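Local coordinates for protein TipC2 (Streptococcus intermedius B196, PDB 6DHX) that probably acts as an immunity protein, protecting the producing bacterium from an antibacterial toxin exported by its type VII secretion system, at residues Asn37-Tyr50 against Phe59-Thr71. Sequence-based numbering, arbitrary orientation.
Sequences NIFNKLTDVEVHSY and FYPSILYKDIAKT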
ATOM      1  N   ASN A  37      10.763  -1.356 -15.614  1.00 23.79           N
ATOM      2  CA  ASN A  37       9.857  -0.881 -14.568  1.00 23.89           C
ATOM      3  C   ASN A  37      10.328   0.446 -14.004  1.00 24.93           C
ATOM      4  O   ASN A  37      11.472   0.574 -13.590  1.00 22.98           O
ATOM      5  CB  ASN A  37       9.811  -1.947 -13.460  1.00 22.20           C
ATOM      6  CG  ASN A  37       8.601  -1.785 -12.529  1.00 21.78           C
ATOM      7  OD1 ASN A  37       8.320  -0.707 -12.034  1.00 22.79           O
ATOM      8  ND2 ASN A  37       7.891  -2.897 -12.285  1.00 20.25           N
ATOM      9  N   ILE A  38       9.398   1.416 -13.932  1.00 21.44           N
ATOM     10  CA  ILE A  38       9.723   2.712 -13.348  1.00 23.77           C
ATOM     11  C   ILE A  38      10.358   2.566 -11.955  1.00 24.20           C
ATOM     12  O   ILE A  38      11.249   3.325 -11.587  1.00 23.24           O
ATOM     13  CB  ILE A  38       8.437   3.586 -13.304  1.00 20.40           C
ATOM     14  CG1 ILE A  38       8.733   4.949 -12.663  1.00 31.21           C
ATOM     15  CG2 ILE A  38       7.264   2.920 -12.512  1.00 21.56           C
ATOM     16  CD1 ILE A  38       9.583   5.787 -13.491  1.00 33.12           C
ATOM     17  N   PHE A  39       9.952   1.560 -11.175  1.00 22.57           N
ATOM     18  CA  PHE A  39      10.484   1.414  -9.826  1.00 21.32           C
ATOM     19  C   PHE A  39      11.913   0.896  -9.806  1.00 22.93           C
ATOM     20  O   PHE A  39      12.543   0.900  -8.741  1.00 24.26           O
ATOM     21  CB  PHE A  39       9.557   0.501  -9.002  1.00 18.40           C
ATOM     22  CG  PHE A  39       8.333   1.214  -8.499  1.00 20.32           C
ATOM     23  CD1 PHE A  39       8.366   1.991  -7.320  1.00 22.13           C
ATOM     24  CD2 PHE A  39       7.136   1.139  -9.209  1.00 17.61           C
ATOM     25  CE1 PHE A  39       7.204   2.656  -6.864  1.00 23.27           C
ATOM     26  CE2 PHE A  39       5.979   1.775  -8.769  1.00 19.86           C
ATOM     27  CZ  PHE A  39       5.990   2.570  -7.594  1.00 22.57           C
ATOM     28  N   ASN A  40      12.454   0.454 -10.958  1.00 19.95           N
ATOM     29  CA  ASN A  40      13.894   0.227 -11.025  1.00 19.59           C
ATOM     30  C   ASN A  40      14.654   1.497 -10.678  1.00 29.60           C
ATOM     31  O   ASN A  40      15.805   1.400 -10.258  1.00 29.31           O
ATOM     32  CB  ASN A  40      14.343  -0.243 -12.430  1.00 24.83           C
ATOM     33  CG  ASN A  40      13.796  -1.647 -12.775  1.00 28.33           C
ATOM     34  OD1 ASN A  40      13.470  -2.407 -11.890  1.00 28.26           O
ATOM     35  ND2 ASN A  40      13.697  -1.960 -14.056  1.00 26.28           N
ATOM     36  N   LYS A  41      14.026   2.662 -10.849  1.00 27.37           N
ATOM     37  CA  LYS A  41      14.664   3.958 -10.581  1.00 31.44           C
ATOM     38  C   LYS A  41      14.731   4.275  -9.090  1.00 29.54           C
ATOM     39  O   LYS A  41      15.467   5.186  -8.717  1.00 30.64           O
ATOM     40  CB  LYS A  41      13.917   5.091 -11.307  1.00 30.54           C
ATOM     41  CG  LYS A  41      14.058   5.036 -12.862  1.00 31.73           C
ATOM     42  CD  LYS A  41      13.284   6.196 -13.524  1.00 43.44           C
ATOM     43  CE  LYS A  41      13.450   6.176 -15.053  1.00 51.19           C
ATOM     44  NZ  LYS A  41      12.854   7.369 -15.702  1.00 52.16           N
ATOM     45  N   LEU A  42      13.997   3.537  -8.238  1.00 26.52           N
ATOM     46  CA  LEU A  42      13.871   3.865  -6.805  1.00 21.97           C
ATOM     47  C   LEU A  42      14.802   2.930  -6.045  1.00 21.76           C
ATOM     48  O   LEU A  42      14.511   1.736  -5.889  1.00 26.17           O
ATOM     49  CB  LEU A  42      12.425   3.713  -6.319  1.00 21.21           C
ATOM     50  CG  LEU A  42      12.164   4.069  -4.845  1.00 20.30           C
ATOM     51  CD1 LEU A  42      12.509   5.554  -4.609  1.00 23.63           C
ATOM     52  CD2 LEU A  42      10.650   3.798  -4.570  1.00 22.61           C
ATOM     53  N   THR A  43      15.885   3.482  -5.506  1.00 24.69           N
ATOM     54  CA  THR A  43      16.916   2.627  -4.941  1.00 25.83           C
ATOM     55  C   THR A  43      16.463   1.954  -3.643  1.00 30.12           C
ATOM     56  O   THR A  43      16.964   0.883  -3.320  1.00 30.99           O
ATOM     57  CB  THR A  43      18.194   3.479  -4.737  1.00 38.18           C
ATOM     58  OG1 THR A  43      18.710   3.772  -6.028  1.00 44.72           O
ATOM     59  CG2 THR A  43      19.265   2.681  -3.991  1.00 44.13           C
ATOM     60  N   ASP A  44      15.510   2.541  -2.897  1.00 29.47           N
ATOM     61  CA  ASP A  44      15.079   1.941  -1.635  1.00 25.57           C
ATOM     62  C   ASP A  44      14.199   0.710  -1.804  1.00 28.27           C
ATOM     63  O   ASP A  44      13.826   0.144  -0.774  1.00 25.81           O
ATOM     64  CB  ASP A  44      14.290   2.948  -0.770  1.00 28.91           C
ATOM     65  CG  ASP A  44      15.201   3.969  -0.097  1.00 33.26           C
ATOM     66  OD1 ASP A  44      16.429   3.725  -0.038  1.00 34.39           O
ATOM     67  OD2 ASP A  44      14.696   4.992   0.410  1.00 32.49           O
ATOM     68  N   VAL A  45      13.822   0.305  -3.021  1.00 25.78           N
ATOM     69  CA  VAL A  45      12.909  -0.837  -3.110  1.00 27.65           C
ATOM     70  C   VAL A  45      13.505  -1.919  -3.995  1.00 27.90           C
ATOM     71  O   VAL A  45      14.405  -1.672  -4.814  1.00 26.77           O
ATOM     72  CB  VAL A  45      11.516  -0.399  -3.635  1.00 21.28           C
ATOM     73  CG1 VAL A  45      10.950   0.739  -2.751  1.00 23.94           C
ATOM     74  CG2 VAL A  45      11.610   0.038  -5.151  1.00 20.03           C
ATOM     75  N   GLU A  46      13.003  -3.141  -3.807  1.00 21.95           N
ATOM     76  CA  GLU A  46      13.180  -4.228  -4.763  1.00 23.45           C
ATOM     77  C   GLU A  46      11.936  -4.380  -5.633  1.00 26.34           C
ATOM     78  O   GLU A  46      10.812  -4.302  -5.131  1.00 28.26           O
ATOM     79  CB  GLU A  46      13.385  -5.553  -4.041  1.00 27.61           C
ATOM     80  CG  GLU A  46      14.606  -5.625  -3.112  1.00 41.95           C
ATOM     81  CD  GLU A  46      14.581  -6.852  -2.198  1.00 48.38           C
ATOM     82  OE1 GLU A  46      13.610  -7.664  -2.214  1.00 45.19           O
ATOM     83  OE2 GLU A  46      15.548  -6.998  -1.439  1.00 49.93           O
ATOM     84  N   VAL A  47      12.140  -4.680  -6.896  1.00 22.76           N
ATOM     85  CA  VAL A  47      11.046  -4.999  -7.813  1.00 22.65           C
ATOM     86  C   VAL A  47      10.964  -6.514  -7.875  1.00 19.52           C
ATOM     87  O   VAL A  47      12.000  -7.195  -7.980  1.00 23.24           O
ATOM     88  CB  VAL A  47      11.287  -4.407  -9.220  1.00 27.64           C
ATOM     89  CG1 VAL A  47      10.185  -4.858 -10.162  1.00 23.87           C
ATOM     90  CG2 VAL A  47      11.272  -2.836  -9.158  1.00 24.79           C
ATOM     91  N   HIS A  48       9.734  -7.047  -7.734  1.00 21.00           N
ATOM     92  CA  HIS A  48       9.510  -8.487  -7.831  1.00 21.63           C
ATOM     93  C   HIS A  48       8.494  -8.754  -8.935  1.00 22.69           C
ATOM     94  O   HIS A  48       7.700  -7.893  -9.307  1.00 21.80           O
ATOM     95  CB  HIS A  48       8.993  -9.053  -6.509  1.00 26.51           C
ATOM     96  CG  HIS A  48      10.013  -9.038  -5.424  1.00 30.78           C
ATOM     97  ND1 HIS A  48      10.821 -10.113  -5.162  1.00 33.96           N
ATOM     98  CD2 HIS A  48      10.388  -8.062  -4.560  1.00 30.40           C
ATOM     99  CE1 HIS A  48      11.646  -9.818  -4.172  1.00 38.24           C
ATOM    100  NE2 HIS A  48      11.400  -8.578  -3.783  1.00 33.44           N
ATOM    101  N   SER A  49       8.500  -9.973  -9.439  1.00 22.35           N
ATOM    102  CA  SER A  49       7.528 -10.414 -10.433  1.00 22.92           C
ATOM    103  C   SER A  49       6.925 -11.710  -9.926  1.00 27.44           C
ATOM    104  O   SER A  49       7.648 -12.700  -9.779  1.00 34.27           O
ATOM    105  CB  SER A  49       8.218 -10.675 -11.785  1.00 24.71           C
ATOM    106  OG  SER A  49       8.759  -9.467 -12.337  1.00 27.73           O
ATOM    107  N   TYR A  50       5.611 -11.736  -9.717  1.00 25.50           N
ATOM    108  CA  TYR A  50       4.930 -12.930  -9.220  1.00 27.79           C
ATOM    109  C   TYR A  50       3.882 -13.432 -10.210  1.00 28.82           C
ATOM    110  O   TYR A  50       3.222 -12.644 -10.900  1.00 27.92           O
ATOM    111  CB  TYR A  50       4.265 -12.606  -7.880  1.00 30.12           C
ATOM    112  CG  TYR A  50       5.240 -12.202  -6.803  1.00 32.08           C
ATOM    113  CD1 TYR A  50       6.331 -13.020  -6.507  1.00 40.36           C
ATOM    114  CD2 TYR A  50       5.047 -11.050  -6.044  1.00 28.64           C
ATOM    115  CE1 TYR A  50       7.220 -12.708  -5.512  1.00 37.34           C
ATOM    116  CE2 TYR A  50       5.964 -10.715  -5.033  1.00 33.98           C
ATOM    117  CZ  TYR A  50       7.023 -11.570  -4.765  1.00 36.37           C
ATOM    118  OH  TYR A  50       7.932 -11.280  -3.787  1.00 40.88           O
ATOM    119  N   PHE A  59       3.136 -12.384 -15.297  1.00 25.04           N
ATOM    120  CA  PHE A  59       3.575 -12.027 -13.955  1.00 21.74           C
ATOM    121  C   PHE A  59       3.169 -10.612 -13.634  1.00 24.90           C
ATOM    122  O   PHE A  59       3.164  -9.752 -14.526  1.00 24.70           O
ATOM    123  CB  PHE A  59       5.103 -12.098 -13.820  1.00 22.57           C
ATOM    124  CG  PHE A  59       5.641 -13.474 -13.978  1.00 23.03           C
ATOM    125  CD1 PHE A  59       5.974 -13.972 -15.232  1.00 30.74           C
ATOM    126  CD2 PHE A  59       5.791 -14.307 -12.867  1.00 26.19           C
ATOM    127  CE1 PHE A  59       6.464 -15.289 -15.389  1.00 33.91           C
ATOM    128  CE2 PHE A  59       6.279 -15.620 -13.012  1.00 26.38           C
ATOM    129  CZ  PHE A  59       6.616 -16.114 -14.281  1.00 29.06           C
ATOM    130  N   TYR A  60       2.765 -10.382 -12.323  1.00 21.09           N
ATOM    131  CA  TYR A  60       2.470  -8.992 -11.933  1.00 21.64           C
ATOM    132  C   TYR A  60       3.609  -8.422 -11.128  1.00 21.98           C
ATOM    133  O   TYR A  60       4.360  -9.174 -10.515  1.00 21.99           O
ATOM    134  CB  TYR A  60       1.185  -8.917 -11.095  1.00 22.36           C
ATOM    135  CG  TYR A  60       1.257  -9.622  -9.752  1.00 27.30           C
ATOM    136  CD1 TYR A  60       1.672  -8.945  -8.600  1.00 25.97           C
ATOM    137  CD2 TYR A  60       0.818 -10.946  -9.614  1.00 29.48           C
ATOM    138  CE1 TYR A  60       1.676  -9.569  -7.370  1.00 28.33           C
ATOM    139  CE2 TYR A  60       0.831 -11.581  -8.361  1.00 29.60           C
ATOM    140  CZ  TYR A  60       1.260 -10.869  -7.257  1.00 31.99           C
ATOM    141  OH  TYR A  60       1.280 -11.424  -5.995  1.00 33.57           O
ATOM    142  N   PRO A  61       3.805  -7.103 -11.193  1.00 20.59           N
ATOM    143  CA  PRO A  61       4.886  -6.467 -10.429  1.00 18.65           C
ATOM    144  C   PRO A  61       4.440  -6.193  -8.992  1.00 18.20           C
ATOM    145  O   PRO A  61       3.276  -5.873  -8.708  1.00 21.73           O
ATOM    146  CB  PRO A  61       5.123  -5.145 -11.184  1.00 21.25           C
ATOM    147  CG  PRO A  61       3.773  -4.788 -11.721  1.00 20.16           C
ATOM    148  CD  PRO A  61       2.997  -6.104 -11.938  1.00 21.74           C
ATOM    149  N   SER A  62       5.396  -6.366  -8.092  1.00 20.44           N
ATOM    150  CA  SER A  62       5.220  -6.116  -6.669  1.00 21.22           C
ATOM    151  C   SER A  62       6.482  -5.435  -6.178  1.00 23.74           C
ATOM    152  O   SER A  62       7.585  -5.853  -6.550  1.00 24.48           O
ATOM    153  CB  SER A  62       4.965  -7.457  -5.947  1.00 26.93           C
ATOM    154  OG  SER A  62       4.847  -7.308  -4.550  1.00 27.24           O
ATOM    155  N   ILE A  63       6.315  -4.370  -5.389  1.00 18.54           N
ATOM    156  CA  ILE A  63       7.411  -3.532  -4.918  1.00 19.25           C
ATOM    157  C   ILE A  63       7.568  -3.801  -3.429  1.00 21.87           C
ATOM    158  O   ILE A  63       6.569  -3.801  -2.693  1.00 23.29           O
ATOM    159  CB  ILE A  63       7.108  -2.038  -5.157  1.00 22.15           C
ATOM    160  CG1 ILE A  63       6.663  -1.773  -6.623  1.00 23.32           C
ATOM    161  CG2 ILE A  63       8.278  -1.167  -4.705  1.00 23.43           C
ATOM    162  CD1 ILE A  63       7.676  -2.282  -7.722  1.00 21.67           C
ATOM    163  N   LEU A  64       8.792  -4.032  -2.988  1.00 20.25           N
ATOM    164  CA  LEU A  64       9.045  -4.343  -1.580  1.00 22.40           C
ATOM    165  C   LEU A  64      10.154  -3.425  -1.084  1.00 27.12           C
ATOM    166  O   LEU A  64      11.252  -3.403  -1.674  1.00 29.00           O
ATOM    167  CB  LEU A  64       9.508  -5.826  -1.419  1.00 21.88           C
ATOM    168  CG  LEU A  64       9.739  -6.289   0.014  1.00 29.82           C
ATOM    169  CD1 LEU A  64       8.335  -6.302   0.728  1.00 27.69           C
ATOM    170  CD2 LEU A  64      10.355  -7.691   0.110  1.00 32.38           C
ATOM    171  N   TYR A  65       9.896  -2.690  -0.000  1.00 23.21           N
ATOM    172  CA  TYR A  65      10.961  -1.843   0.533  1.00 22.83           C
ATOM    173  C   TYR A  65      12.067  -2.695   1.137  1.00 25.51           C
ATOM    174  O   TYR A  65      11.809  -3.658   1.865  1.00 26.06           O
ATOM    175  CB  TYR A  65      10.415  -0.860   1.589  1.00 25.97           C
ATOM    176  CG  TYR A  65       9.923   0.386   0.913  1.00 22.94           C
ATOM    177  CD1 TYR A  65       8.726   0.374   0.188  1.00 22.66           C
ATOM    178  CD2 TYR A  65      10.678   1.556   0.929  1.00 25.37           C
ATOM    179  CE1 TYR A  65       8.268   1.518  -0.516  1.00 21.66           C
ATOM    180  CE2 TYR A  65      10.256   2.701   0.234  1.00 24.97           C
ATOM    181  CZ  TYR A  65       9.054   2.670  -0.478  1.00 21.07           C
ATOM    182  OH  TYR A  65       8.618   3.783  -1.148  1.00 23.32           O
ATOM    183  N   LYS A  66      13.314  -2.318   0.826  1.00 27.47           N
ATOM    184  CA  LYS A  66      14.493  -2.991   1.358  1.00 33.40           C
ATOM    185  C   LYS A  66      14.630  -2.737   2.854  1.00 32.60           C
ATOM    186  O   LYS A  66      14.220  -1.702   3.374  1.00 34.87           O
ATOM    187  CB  LYS A  66      15.770  -2.493   0.646  1.00 29.64           C
ATOM    188  CG  LYS A  66      15.824  -2.762  -0.873  1.00 34.38           C
ATOM    189  CD  LYS A  66      17.009  -2.038  -1.551  1.00 31.79           C
ATOM    190  CE  LYS A  66      17.102  -2.351  -3.062  1.00 38.14           C
ATOM    191  NZ  LYS A  66      18.235  -1.551  -3.737  1.00 38.52           N
ATOM    192  N   ASP A  67      15.246  -3.691   3.545  1.00 37.22           N
ATOM    193  CA  ASP A  67      15.444  -3.558   4.987  1.00 42.15           C
ATOM    194  C   ASP A  67      16.183  -2.268   5.352  1.00 44.19           C
ATOM    195  O   ASP A  67      15.819  -1.606   6.333  1.00 44.14           O
ATOM    196  CB  ASP A  67      16.181  -4.781   5.516  1.00 47.40           C
ATOM    197  CG  ASP A  67      15.401  -6.053   5.312  1.00 59.81           C
ATOM    198  OD1 ASP A  67      14.144  -5.990   5.265  1.00 57.41           O
ATOM    199  OD2 ASP A  67      16.043  -7.121   5.200  1.00 68.38           O
ATOM    200  N   ILE A  68      17.200  -1.876   4.559  1.00 43.94           N
ATOM    201  CA  ILE A  68      17.906  -0.600   4.776  1.00 50.21           C
ATOM    202  C   ILE A  68      16.940   0.579   4.805  1.00 54.59           C
ATOM    203  O   ILE A  68      17.209   1.607   5.448  1.00 57.76           O
ATOM    204  CB  ILE A  68      19.004  -0.381   3.700  1.00 51.65           C
ATOM    205  CG1 ILE A  68      19.530   1.057   3.708  1.00 62.58           C
ATOM    206  CG2 ILE A  68      18.506  -0.623   2.304  1.00 46.97           C
ATOM    207  CD1 ILE A  68      20.588   1.344   4.731  1.00 67.45           C
ATOM    208  N   ALA A  69      15.809   0.456   4.118  1.00 45.26           N
ATOM    209  CA  ALA A  69      14.855   1.549   3.945  1.00 44.73           C
ATOM    210  C   ALA A  69      13.700   1.498   4.934  1.00 48.02           C
ATOM    211  O   ALA A  69      12.781   2.302   4.810  1.00 55.37           O
ATOM    212  CB  ALA A  69      14.286   1.541   2.520  1.00 37.46           C
ATOM    213  N   LYS A  70      13.704   0.561   5.884  1.00 45.46           N
ATOM    214  CA  LYS A  70      12.640   0.468   6.885  1.00 49.03           C
ATOM    215  C   LYS A  70      13.110   1.015   8.232  1.00 56.89           C
ATOM    216  O   LYS A  70      14.248   0.781   8.654  1.00 53.36           O
ATOM    217  CB  LYS A  70      12.147  -0.976   7.033  1.00 44.21           C
ATOM    218  CG  LYS A  70      11.201  -1.373   5.901  1.00 44.14           C
ATOM    219  CD  LYS A  70      10.733  -2.814   6.048  1.00 48.01           C
ATOM    220  CE  LYS A  70      11.903  -3.759   6.177  1.00 57.07           C
ATOM    221  NZ  LYS A  70      11.541  -5.205   6.066  1.00 56.32           N
ATOM    222  N   THR A  71      12.211   1.735   8.904  1.00 63.68           N
ATOM    223  CA  THR A  71      12.493   2.499  10.112  1.00 70.01           C
ATOM    224  C   THR A  71      11.838   1.842  11.327  1.00 66.91           C
ATOM    225  O   THR A  71      10.764   1.240  11.221  1.00 60.14           O
ATOM    226  CB  THR A  71      11.977   3.946   9.952  1.00 73.80           C
ATOM    227  OG1 THR A  71      11.389   4.403  11.174  1.00 78.53           O
ATOM    228  CG2 THR A  71      10.909   4.036   8.833  1.00 69.23           C
TER
HETATM  229  O   HOH W   1      16.341  -5.945   1.674  1.00 53.57           O
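Tyr50 and Tyr60 pair at one end of an antiparallel beta hairpin formed by strands 45-50 and 59-65. The hairpin lies at the edge of the large sheet, and strand 74-82 continues the sheet beyond 59-65. Tyr50 has the largest area buried here. Its CB sits over one face of the Tyr60 ring, 3.5 Å from CZ. The Tyr50 ring turns its edge toward that same face, an offset edge-to-face pair with planes at 62°. Tyr60 CG lies between its backbone N and carbonyl carbon (chi1 65°), which swings the ring back over Tyr50. Tyr50 CE2 also reaches Ser62 CB, 3.5 Å away. Ser62 OG is hydrogen-bonded to Asp80.

Ile63 points to the other side of the sheet, together with Val47. Its side chain packs between Val45 of strand 45-50 and Phe39 of the 3-10 segment 38-41. Its CG1 lies over a face of the Phe39 ring, 4.0 Å from the centroid. Its CD1 packs on Phe39 CB, and its CG2 presses on Val45 CB at a tight 3.5 Å. Trp170 of helix 151-173 also meets the Phe39 ring, and Phe39, Val45 and Ile63 are all buried. Next along, Val45 CG1 stands almost exactly over the centre of the Tyr65 ring, 3.4 Å from its centroid. Tyr65 OH is hydrogen-bonded to Asp169 of the same helix.

Three hydrogen-bonded pairs hold the strands together: Glu46 with Leu64, His48 with Ser62, and Tyr50 with Tyr60. Lys66 ties down the type I turn Leu42-Val45. Its backbone N donates to Asp44 O. The extended side chain passes Glu46 CG and ends in a hydrogen bond from Lys66 NZ to Thr43 O, 2.8 Å long and in the carbonyl plane.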